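Local coordinates for nonsense-mediated mRNA decay protein 2 (Saccharomyces cerevisiae, PDB 4LUN) that takes part in nonsense-mediated decay, the degradation of mRNAs containing premature stop codons, this chain being its N-terminal MIF4G part, at residues 11-16 with 151-156. Residues are numbered along the deposited sequence; the frame is centred on the assembly and turned at random.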
loop_
_atom_site.group_PDB
_atom_site.type_symbol
_atom_site.label_atom_id
_atom_site.label_comp_id
_atom_site.label_asym_id
_atom_site.label_seq_id
_atom_site.Cartn_x
_atom_site.Cartn_y
_atom_site.Cartn_z
ATOM N N ASP A 11 12.016 -1.089 18.328
ATOM C CA ASP A 11 13.236 -1.437 19.061
ATOM C C ASP A 11 13.435 -2.951 19.142
ATOM O O ASP A 11 14.525 -3.456 18.867
ATOM C CB ASP A 11 13.227 -0.816 20.464
ATOM C CG ASP A 11 14.530 -1.052 21.218
ATOM O OD1 ASP A 11 15.582 -1.233 20.564
ATOM O OD2 ASP A 11 14.503 -1.050 22.466
ATOM N N LEU A 12 12.374 -3.671 19.503
ATOM C CA LEU A 12 12.413 -5.124 19.553
ATOM C C LEU A 12 12.663 -5.739 18.179
ATOM O O LEU A 12 13.450 -6.665 18.045
ATOM C CB LEU A 12 11.107 -5.678 20.125
ATOM C CG LEU A 12 10.839 -5.418 21.607
ATOM C CD1 LEU A 12 9.418 -5.822 21.961
ATOM C CD2 LEU A 12 11.831 -6.179 22.474
ATOM N N ASN A 13 11.988 -5.225 17.155
ATOM C CA ASN A 13 12.137 -5.800 15.828
ATOM C C ASN A 13 13.521 -5.527 15.254
ATOM O O ASN A 13 14.054 -6.321 14.486
ATOM C CB ASN A 13 11.019 -5.294 14.903
ATOM C CG ASN A 13 9.665 -5.869 15.276
ATOM O OD1 ASN A 13 9.585 -6.976 15.810
ATOM N ND2 ASN A 13 8.592 -5.126 15.001
ATOM N N THR A 14 14.104 -4.395 15.638
ATOM C CA THR A 14 15.425 -4.033 15.150
ATOM C C THR A 14 16.461 -4.936 15.826
ATOM O O THR A 14 17.396 -5.422 15.191
ATOM C CB THR A 14 15.733 -2.549 15.419
ATOM O OG1 THR A 14 14.824 -1.718 14.670
ATOM C CG2 THR A 14 17.167 -2.219 15.017
ATOM N N ARG A 15 16.268 -5.189 17.114
ATOM C CA ARG A 15 17.149 -6.112 17.830
ATOM C C ARG A 15 17.083 -7.521 17.248
ATOM O O ARG A 15 18.109 -8.187 17.099
ATOM C CB ARG A 15 16.832 -6.114 19.327
ATOM C CG ARG A 15 17.209 -4.804 20.005
ATOM C CD ARG A 15 17.513 -4.992 21.473
ATOM N NE ARG A 15 16.311 -5.192 22.274
ATOM C CZ ARG A 15 16.139 -6.198 23.124
ATOM N NH1 ARG A 15 17.090 -7.109 23.282
ATOM N NH2 ARG A 15 15.012 -6.295 23.816
ATOM N N ALA A 16 15.881 -7.971 16.890
ATOM C CA ALA A 16 15.728 -9.277 16.262
ATOM C C ALA A 16 16.445 -9.345 14.914
ATOM O O ALA A 16 17.091 -10.349 14.609
ATOM C CB ALA A 16 14.249 -9.652 16.114
ATOM N N TYR A 151 6.489 -1.753 7.962
ATOM C CA TYR A 151 7.701 -0.992 7.736
ATOM C C TYR A 151 7.952 -0.113 8.953
ATOM O O TYR A 151 9.078 -0.034 9.452
ATOM C CB TYR A 151 7.574 -0.134 6.461
ATOM C CG TYR A 151 8.682 0.895 6.368
ATOM C CD1 TYR A 151 9.899 0.577 5.791
ATOM C CD2 TYR A 151 8.514 2.177 6.883
ATOM C CE1 TYR A 151 10.919 1.507 5.736
ATOM C CE2 TYR A 151 9.524 3.106 6.836
ATOM C CZ TYR A 151 10.723 2.774 6.260
ATOM O OH TYR A 151 11.724 3.719 6.197
ATOM N N LEU A 152 6.905 0.551 9.435
ATOM C CA LEU A 152 7.082 1.524 10.510
ATOM C C LEU A 152 7.479 0.872 11.839
ATOM O O LEU A 152 8.041 1.533 12.721
ATOM C CB LEU A 152 5.830 2.376 10.687
ATOM C CG LEU A 152 5.565 3.369 9.549
ATOM C CD1 LEU A 152 4.159 3.929 9.675
ATOM C CD2 LEU A 152 6.605 4.493 9.554
ATOM N N VAL A 153 7.189 -0.411 11.989
ATOM C CA VAL A 153 7.650 -1.127 13.184
ATOM C C VAL A 153 8.933 -1.921 12.950
ATOM O O VAL A 153 9.342 -2.705 13.793
ATOM C CB VAL A 153 6.543 -2.012 13.839
ATOM C CG1 VAL A 153 5.379 -1.139 14.292
ATOM C CG2 VAL A 153 6.079 -3.109 12.888
ATOM N N GLY A 154 9.585 -1.701 11.815
ATOM C CA GLY A 154 10.901 -2.276 11.603
ATOM C C GLY A 154 10.935 -3.740 11.204
ATOM O O GLY A 154 11.979 -4.389 11.282
ATOM N N VAL A 155 9.804 -4.266 10.752
ATOM C CA VAL A 155 9.779 -5.643 10.267
ATOM C C VAL A 155 10.207 -5.699 8.802
ATOM O O VAL A 155 11.139 -6.427 8.436
ATOM C CB VAL A 155 8.379 -6.257 10.437
ATOM C CG1 VAL A 155 8.325 -7.642 9.795
ATOM C CG2 VAL A 155 8.032 -6.346 11.914
ATOM N N PHE A 156 9.514 -4.925 7.972
ATOM C CA PHE A 156 9.786 -4.831 6.540
ATOM C C PHE A 156 10.585 -3.566 6.258
ATOM O O PHE A 156 10.003 -2.490 6.176
ATOM C CB PHE A 156 8.474 -4.694 5.773
ATOM C CG PHE A 156 7.665 -5.959 5.662
ATOM C CD1 PHE A 156 8.184 -7.195 6.011
ATOM C CD2 PHE A 156 6.370 -5.897 5.163
ATOM C CE1 PHE A 156 7.421 -8.346 5.883
ATOM C CE2 PHE A 156 5.598 -7.044 5.030
ATOM C CZ PHE A 156 6.127 -8.275 5.388
#
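With its CG turned opposite the backbone carbonyl carbon (chi1 -70°), N13 reaches out from helix 3-17 and lays its amide against the turn V153–V155. On the other side of the contact, V155 holds CG1 opposite its own backbone N (chi1 174°), which leaves CG2 as the branch that meets the amide, 3.4 Å from N13 ND2. One hydrogen bond joins the two segments: N13 ND2 donates to V153 O at 2.8 Å, nearly straight at 166°. The oxygen lies in the plane of the amide, whereas the nitrogen sits above the carbonyl plane of V153. The methylene CB of N13 lies 3.3 Å from the same oxygen, V153 O, and comes within 3.9 Å of G154 O. The target is the capped C-terminus of helix 130-152, a Schellman motif in which G154 N bonds to Y151 O and V155 N to L150 O; helix 3-17 sits against this end and against helix 87-104 in the all-helical MIF4G domain. G154 is the C-prime residue, whose positive phi glycine adopts readily, and its bare CA lets N13 come close, 5.6 Å from CA to CA. Asparagine fits this buried place because its short amide both gives and accepts: S98 also bonds to ND2, and Q102 donates to OD1, so helix 87-104 fixes which way the amide is flipped. V153 and V155 suit this buried turn with compact branched side chains, V153 touching V94 and V155 touching I97 of that same helix. A second tie comes from W17, whose indole NE1 bonds to V155 O.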